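PDB 5CXX: ferulic acid esterase, AmCE1/Fae1A from Anaeromyces mucronatus, which probably cleaves ferulic acid from its esters as a feruloyl esterase of the alpha/beta-hydrolase fold, and binds ferulic acid in this crystal. Local coordinates for residues A[16-20]-A[21-25]; A[30-34]-A[35-39]; A[231-234]-A[235-239]. All coordinates share one frame; numbering follows the deposited sequence. Where two conformers were deposited one is given.

Contact 1 (A[16-20]-A[21-25])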
# COMPACT_ATOMS: atom_id res chain seq x y z
N THR A 16 15.81 10.18 -1.75
CA THR A 16 17.02 10.30 -0.92
C THR A 16 16.77 11.37 0.16
O THR A 16 16.20 12.46 -0.14
CB THR A 16 18.23 10.72 -1.83
OG1 THR A 16 18.40 9.66 -2.79
CG2 THR A 16 19.53 10.86 -1.04
N LYS A 17 17.25 11.11 1.39
CA LYS A 17 17.25 12.17 2.40
C LYS A 17 18.25 13.25 2.02
O LYS A 17 19.40 12.96 1.72
CB LYS A 17 17.60 11.61 3.80
CG LYS A 17 16.42 10.69 4.24
CD LYS A 17 16.79 10.16 5.67
CE LYS A 17 15.69 9.27 6.22
NZ LYS A 17 16.16 8.70 7.58
N GLN A 18 17.77 14.49 1.95
CA GLN A 18 18.63 15.62 1.65
C GLN A 18 19.25 16.27 2.89
O GLN A 18 18.61 16.37 3.94
CB GLN A 18 17.77 16.67 0.89
CG GLN A 18 17.09 16.06 -0.35
CD GLN A 18 18.11 15.68 -1.39
OE1 GLN A 18 19.03 16.46 -1.69
NE2 GLN A 18 18.04 14.46 -1.86
N GLU A 19 20.51 16.67 2.78
CA GLU A 19 21.21 17.25 3.94
C GLU A 19 20.49 18.52 4.36
O GLU A 19 20.08 19.32 3.48
CB GLU A 19 22.65 17.54 3.58
CG GLU A 19 23.56 17.79 4.81
CD GLU A 19 23.80 16.55 5.62
OE1 GLU A 19 23.51 15.44 5.09
OE2 GLU A 19 24.22 16.63 6.77
N GLY A 20 20.33 18.74 5.67
CA GLY A 20 19.69 19.98 6.14
C GLY A 20 18.15 19.91 6.19
O GLY A 20 17.53 20.86 6.62
N VAL A 21 17.52 18.82 5.74
CA VAL A 21 16.07 18.64 5.79
C VAL A 21 15.76 17.66 6.91
O VAL A 21 16.43 16.61 7.00
CB VAL A 21 15.52 18.10 4.44
CG1 VAL A 21 14.01 17.81 4.53
CG2 VAL A 21 15.87 19.07 3.32
N GLU A 22 14.78 17.97 7.77
CA GLU A 22 14.33 17.00 8.80
C GLU A 22 13.40 15.96 8.23
O GLU A 22 12.46 16.31 7.48
CB GLU A 22 13.61 17.72 9.94
CG GLU A 22 14.50 18.63 10.70
CD GLU A 22 13.92 18.96 12.06
OE1 GLU A 22 12.73 19.35 12.12
OE2 GLU A 22 14.66 18.82 13.06
N TYR A 23 13.61 14.71 8.61
CA TYR A 23 12.71 13.62 8.21
C TYR A 23 12.01 13.02 9.42
O TYR A 23 12.54 13.05 10.53
CB TYR A 23 13.49 12.52 7.42
CG TYR A 23 13.91 13.12 6.10
CD1 TYR A 23 13.05 13.08 4.97
CD2 TYR A 23 15.14 13.77 5.99
CE1 TYR A 23 13.40 13.72 3.75
CE2 TYR A 23 15.51 14.42 4.81
CZ TYR A 23 14.65 14.39 3.69
OH TYR A 23 15.07 15.06 2.56
N PRO A 24 10.82 12.43 9.21
CA PRO A 24 10.14 11.79 10.33
C PRO A 24 10.82 10.49 10.69
O PRO A 24 11.64 9.99 9.92
CB PRO A 24 8.76 11.46 9.82
CG PRO A 24 8.89 11.49 8.34
CD PRO A 24 10.05 12.37 7.96
N THR A 25 10.52 10.02 11.88
CA THR A 25 11.07 8.75 12.34
C THR A 25 9.95 7.78 12.66
O THR A 25 8.83 8.15 13.01
CB THR A 25 11.95 8.92 13.58
OG1 THR A 25 11.14 9.42 14.63
CG2 THR A 25 13.04 9.93 13.33
O HOH W 1 14.29 9.62 9.58
O HOH W 2 19.04 14.95 6.58

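Contact 2 (A[30-34]-A[35-39]). With SO4 (sulfate ion), chain E.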
# COMPACT_ATOMS: atom_id res chain seq x y z
N THR A 30 3.23 -1.75 19.76
CA THR A 30 2.72 -3.08 20.07
C THR A 30 1.27 -2.93 20.51
O THR A 30 0.99 -2.08 21.39
CB THR A 30 3.58 -3.74 21.19
OG1 THR A 30 4.95 -3.76 20.73
CG2 THR A 30 3.18 -5.19 21.39
N TYR A 31 0.36 -3.72 19.94
CA TYR A 31 -1.07 -3.52 20.21
C TYR A 31 -1.77 -4.88 20.10
O TYR A 31 -1.28 -5.82 19.42
CB TYR A 31 -1.73 -2.51 19.23
CG TYR A 31 -1.77 -3.04 17.81
CD1 TYR A 31 -0.63 -2.93 16.98
CD2 TYR A 31 -2.91 -3.71 17.34
CE1 TYR A 31 -0.63 -3.49 15.63
CE2 TYR A 31 -2.93 -4.22 16.01
CZ TYR A 31 -1.78 -4.15 15.21
OH TYR A 31 -1.88 -4.69 13.94
N TYR A 32 -2.89 -5.04 20.80
CA TYR A 32 -3.53 -6.36 20.77
C TYR A 32 -4.57 -6.43 19.64
O TYR A 32 -5.39 -5.54 19.55
CB TYR A 32 -4.22 -6.68 22.14
CG TYR A 32 -4.77 -8.09 22.18
CD1 TYR A 32 -3.95 -9.19 22.48
CD2 TYR A 32 -6.09 -8.36 21.81
CE1 TYR A 32 -4.44 -10.47 22.42
CE2 TYR A 32 -6.60 -9.60 21.75
CZ TYR A 32 -5.75 -10.72 22.07
OH TYR A 32 -6.26 -11.99 22.04
N SER A 33 -4.56 -7.54 18.90
CA SER A 33 -5.54 -7.75 17.80
C SER A 33 -6.53 -8.86 18.16
O SER A 33 -6.15 -10.03 18.32
CB SER A 33 -4.80 -8.15 16.53
OG SER A 33 -5.78 -8.66 15.59
N LYS A 34 -7.81 -8.48 18.24
CA LYS A 34 -8.85 -9.51 18.36
C LYS A 34 -8.99 -10.38 17.08
O LYS A 34 -9.69 -11.40 17.15
CB LYS A 34 -10.21 -8.88 18.71
CG LYS A 34 -10.71 -7.94 17.64
CD LYS A 34 -12.01 -7.23 18.14
CE LYS A 34 -12.50 -6.26 17.05
NZ LYS A 34 -13.61 -5.43 17.64
N VAL A 35 -8.42 -9.94 15.96
CA VAL A 35 -8.53 -10.69 14.72
C VAL A 35 -7.54 -11.87 14.73
O VAL A 35 -7.93 -13.02 14.47
CB VAL A 35 -8.29 -9.75 13.53
CG1 VAL A 35 -8.06 -10.56 12.26
CG2 VAL A 35 -9.48 -8.81 13.35
N THR A 36 -6.30 -11.58 15.07
CA THR A 36 -5.29 -12.69 15.21
C THR A 36 -5.28 -13.32 16.60
O THR A 36 -4.70 -14.39 16.82
CB THR A 36 -3.86 -12.18 14.93
OG1 THR A 36 -3.53 -11.15 15.88
CG2 THR A 36 -3.78 -11.56 13.49
N GLU A 37 -5.95 -12.68 17.54
CA GLU A 37 -5.92 -13.03 18.98
C GLU A 37 -4.49 -13.05 19.52
O GLU A 37 -4.17 -13.84 20.39
CB GLU A 37 -6.65 -14.36 19.26
CG GLU A 37 -8.11 -14.26 18.75
CD GLU A 37 -8.97 -15.46 19.11
OE1 GLU A 37 -8.66 -16.21 20.06
OE2 GLU A 37 -9.98 -15.70 18.40
N THR A 38 -3.69 -12.10 19.05
CA THR A 38 -2.32 -11.96 19.53
C THR A 38 -1.92 -10.49 19.58
O THR A 38 -2.57 -9.65 18.98
CB THR A 38 -1.32 -12.68 18.61
OG1 THR A 38 -1.39 -12.10 17.32
CG2 THR A 38 -1.62 -14.18 18.53
N GLU A 39 -0.85 -10.26 20.34
CA GLU A 39 -0.16 -8.97 20.25
C GLU A 39 0.61 -8.85 18.95
O GLU A 39 1.30 -9.79 18.53
CB GLU A 39 0.82 -8.79 21.43
CG GLU A 39 0.18 -8.81 22.80
CD GLU A 39 -0.48 -7.48 23.22
OE1 GLU A 39 -0.26 -6.46 22.55
OE2 GLU A 39 -1.20 -7.46 24.24
S SO4 E . -4.08 -2.07 23.17
O1 SO4 E . -5.13 -1.68 22.18
O2 SO4 E . -3.40 -3.27 22.75
O3 SO4 E . -4.79 -2.33 24.41
O4 SO4 E . -3.04 -1.04 23.42

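Contact 3 (A[231-234]-A[235-239]). With GOL (glycerol), chain H.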
# COMPACT_ATOMS: atom_id res chain seq x y z
N SER A 231 -2.22 -7.46 -16.01
CA SER A 231 -3.54 -8.13 -16.08
C SER A 231 -4.59 -7.36 -15.25
O SER A 231 -5.73 -7.22 -15.72
CB SER A 231 -3.46 -9.63 -15.64
OG SER A 231 -3.51 -9.81 -14.22
N TYR A 232 -4.19 -6.84 -14.10
CA TYR A 232 -5.13 -6.06 -13.28
C TYR A 232 -5.50 -4.76 -13.99
O TYR A 232 -6.66 -4.32 -13.94
CB TYR A 232 -4.52 -5.79 -11.91
CG TYR A 232 -4.28 -7.07 -11.13
CD1 TYR A 232 -5.10 -8.18 -11.24
CD2 TYR A 232 -3.19 -7.14 -10.28
CE1 TYR A 232 -4.88 -9.34 -10.49
CE2 TYR A 232 -2.96 -8.28 -9.53
CZ TYR A 232 -3.79 -9.38 -9.64
OH TYR A 232 -3.54 -10.51 -8.84
N HIS A 233 -4.50 -4.10 -14.58
CA HIS A 233 -4.81 -2.90 -15.39
C HIS A 233 -5.86 -3.23 -16.43
O HIS A 233 -6.82 -2.46 -16.67
CB HIS A 233 -3.51 -2.37 -16.03
CG HIS A 233 -3.74 -1.49 -17.20
ND1 HIS A 233 -4.39 -0.27 -17.10
CD2 HIS A 233 -3.46 -1.66 -18.52
CE1 HIS A 233 -4.47 0.27 -18.31
NE2 HIS A 233 -3.90 -0.55 -19.19
N GLU A 234 -5.67 -4.35 -17.09
CA GLU A 234 -6.59 -4.72 -18.16
C GLU A 234 -8.01 -5.01 -17.66
O GLU A 234 -8.99 -4.63 -18.28
CB GLU A 234 -6.00 -5.90 -18.93
CG GLU A 234 -4.80 -5.40 -19.75
CD GLU A 234 -3.98 -6.51 -20.43
OE1 GLU A 234 -2.99 -6.18 -21.12
OE2 GLU A 234 -4.30 -7.69 -20.26
N ILE A 235 -8.12 -5.71 -16.53
CA ILE A 235 -9.42 -6.04 -15.97
C ILE A 235 -10.13 -4.78 -15.48
O ILE A 235 -11.26 -4.58 -15.80
CB ILE A 235 -9.22 -7.03 -14.76
CG1 ILE A 235 -8.75 -8.39 -15.29
CG2 ILE A 235 -10.55 -7.17 -13.93
CD1 ILE A 235 -8.00 -9.28 -14.21
N LEU A 236 -9.41 -3.90 -14.78
CA LEU A 236 -10.00 -2.64 -14.28
C LEU A 236 -10.49 -1.81 -15.45
O LEU A 236 -11.58 -1.20 -15.42
CB LEU A 236 -8.99 -1.84 -13.46
CG LEU A 236 -8.74 -2.59 -12.12
CD1 LEU A 236 -7.64 -1.81 -11.37
CD2 LEU A 236 -10.00 -2.57 -11.22
N THR A 237 -9.69 -1.79 -16.53
CA THR A 237 -10.07 -1.03 -17.72
C THR A 237 -11.35 -1.61 -18.34
O THR A 237 -12.28 -0.88 -18.69
CB THR A 237 -8.93 -1.07 -18.80
OG1 THR A 237 -7.77 -0.47 -18.24
CG2 THR A 237 -9.33 -0.26 -20.05
N ARG A 238 -11.40 -2.92 -18.49
CA ARG A 238 -12.61 -3.62 -19.03
C ARG A 238 -13.84 -3.29 -18.15
O ARG A 238 -15.00 -3.16 -18.67
CB ARG A 238 -12.36 -5.15 -18.98
CG ARG A 238 -12.59 -6.06 -20.13
CD ARG A 238 -11.92 -7.49 -19.77
NE ARG A 238 -10.65 -7.64 -20.49
CZ ARG A 238 -9.58 -8.27 -20.01
NH1 ARG A 238 -9.65 -8.82 -18.80
NH2 ARG A 238 -8.43 -8.33 -20.71
N ASN A 239 -13.59 -3.08 -16.86
CA ASN A 239 -14.67 -2.86 -15.91
C ASN A 239 -14.98 -1.41 -15.71
O ASN A 239 -15.74 -1.09 -14.83
CB ASN A 239 -14.33 -3.49 -14.57
CG ASN A 239 -14.37 -5.01 -14.62
OD1 ASN A 239 -14.82 -5.63 -15.58
ND2 ASN A 239 -13.90 -5.62 -13.53
C1 GOL H . -6.30 -12.33 -17.13
O1 GOL H . -5.37 -13.31 -17.54
C2 GOL H . -6.78 -11.50 -18.30
O2 GOL H . -8.16 -11.26 -18.11
C3 GOL H . -6.05 -10.16 -18.43
O3 GOL H . -6.36 -9.58 -19.70

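Contact 1 (A[16-20]-A[21-25])
Lys-17 lays its aliphatic chain over one face of the Tyr-23 ring. CG of Lys-17 stands 3.8 Å from the centroid of the Tyr-23 ring and 11° off its normal, a CH-pi contact. CB of Lys-17 lies nearer the rim, 3.6 Å from CE2 of Tyr-23. The two side chains run past each other in opposite directions. Beyond CG the lysine is extended (chi2 -179°), which carries NZ past the ring. There a water accepts from NZ of Lys-17 and donates to O of Pro-24.

The phenol oxygen has two partners. N of Gln-18 donates to OH of Tyr-23 at 2.8 Å, and the bond is almost straight at 174°. OH of Tyr-23 is also hydrogen-bonded to Asn-84 of helix 77-87. Between these residues the chain reverses in a type II beta turn from Gln-18 to Val-21, closed by N of Val-21 to O of Gln-18 at 3.2 Å. A second water bridges O of Gln-18 and O of Val-21. Gly-20 suits the turn, since at its backbone angles a CB would press on the preceding carbonyl. Val-21 and Tyr-23 touch Thr-83, so the loop packs on helix 77-87.

The tyrosine thus serves in two ways. Its ring gives the lysine methylenes an apolar bed, letting NZ run on to a water, while its hydroxyl ties the turn to the helix.

Contact 2 (A[30-34]-A[35-39])
Ser-33 is gripped tightly by the turn that follows it. Its OG lies anti to the backbone N (chi1 166°) and accepts two backbone N-H groups, those of Val-35 and Thr-36. The bond from Thr-36 N to Ser-33 OG is 3.0 Å long and nearly straight at 172°; the one from Val-35 is more bent. OG is also hydrogen-bonded to Glu-128 of helix 125-140. OG1 of Thr-36 comes 3.3 Å from CB of Ser-33 and shares a 2.7 Å hydrogen bond with OG1 of Thr-38. With an alanine at Ser-33, the N-H groups of Val-35 and Thr-36 and the Glu-128 carboxylate would probably all lose the oxygen they share.

N of Ser-33 donates to O of Thr-38 at 2.9 Å, closing the hairpin. Glu-37 and Thr-38 both face Ser-33 in a G1 beta bulge, and their N-H groups bond weakly to its O.

The opposite face, with Tyr-32 and Glu-39, is exposed and looser. O of Thr-38 lies over the Tyr-32 ring, offset toward its rim. In one of its two conformers the Glu-39 carboxylate meets the ring edge, planes 70° apart, with OE2 of Glu-39 3.7 Å from CD1 of Tyr-32. O2 of a sulfate, probably from the crystallisation liquor, accepts from N of Tyr-32 at 2.7 Å.

Polar bonds thus fix the buried turn, whereas the Tyr-32 ring and the Glu-39 carboxylate meet without a hydrogen bond.

Contact 3 (A[231-234]-A[235-239])
Residues 231-234 and 235-238 form successive turns of helix 228-238, and Asn-239 is the first to leave helical angles. Four i to i+4 backbone bonds join the segments. That from Leu-236 N to Tyr-232 O is 2.9 Å long and close to straight at 169°.

His-233 O takes a second bond from a side chain. OG1 of Thr-237 lies beside its own backbone N (chi1 -61°) and donates to O of His-233 at 2.7 Å. N and OG1 of Thr-237 reach that oxygen from opposite faces of the carbonyl plane. OG1 of Thr-237 also sits over one face of the His-233 ring, 3.4 Å from CE1 of His-233. The ring stacks on Trp-245, and its ND1 is hydrogen-bonded to His-243.

On another side of the helix, the Arg-238 guanidinium lies with one face over the carbonyl oxygen of Glu-234. Their charged ends stay beyond salt-bridge range, with NH2 of Arg-238 4.2 Å from OE2 of Glu-234. A glycerol, probably from the crystallisation liquor, links them. NH2 of Arg-238 donates to glycerol O3 at 2.6 Å, and O3 donates to OE2 of Glu-234 at 2.9 Å.

CD1 of Ile-235 lies at the edge of the buried Tyr-232 ring, 4.3 Å from CD1 of Tyr-232. OH of Tyr-232 is hydrogen-bonded to Ala-182 and Ile-185. This is the helix of a beta-alpha-beta unit, between strands 213-219 and 244-248 of the alpha/beta-hydrolase sheet.

In the fold
The three contacts follow one another along the chain without touching. Contact 1 lies in the loop that leads into strand 26-33, and contact 2 is the hairpin turn at the far end of that strand; their centres are 33 Å apart. Strand 26-33 is one outermost strand of the mixed sheet. Contact 3 belongs to the helix that leads to the other, strand 244-248. It lies across the chain's centre from both, 38 Å from contact 1 and 35 Å from contact 2, centre to centre. In contact 3 the side chain of Tyr-232 stays about 7 Å from the bound ferulic acid. The probable catalytic triad, Ser-156, His-253 and Asp-222, lies outside all three contacts.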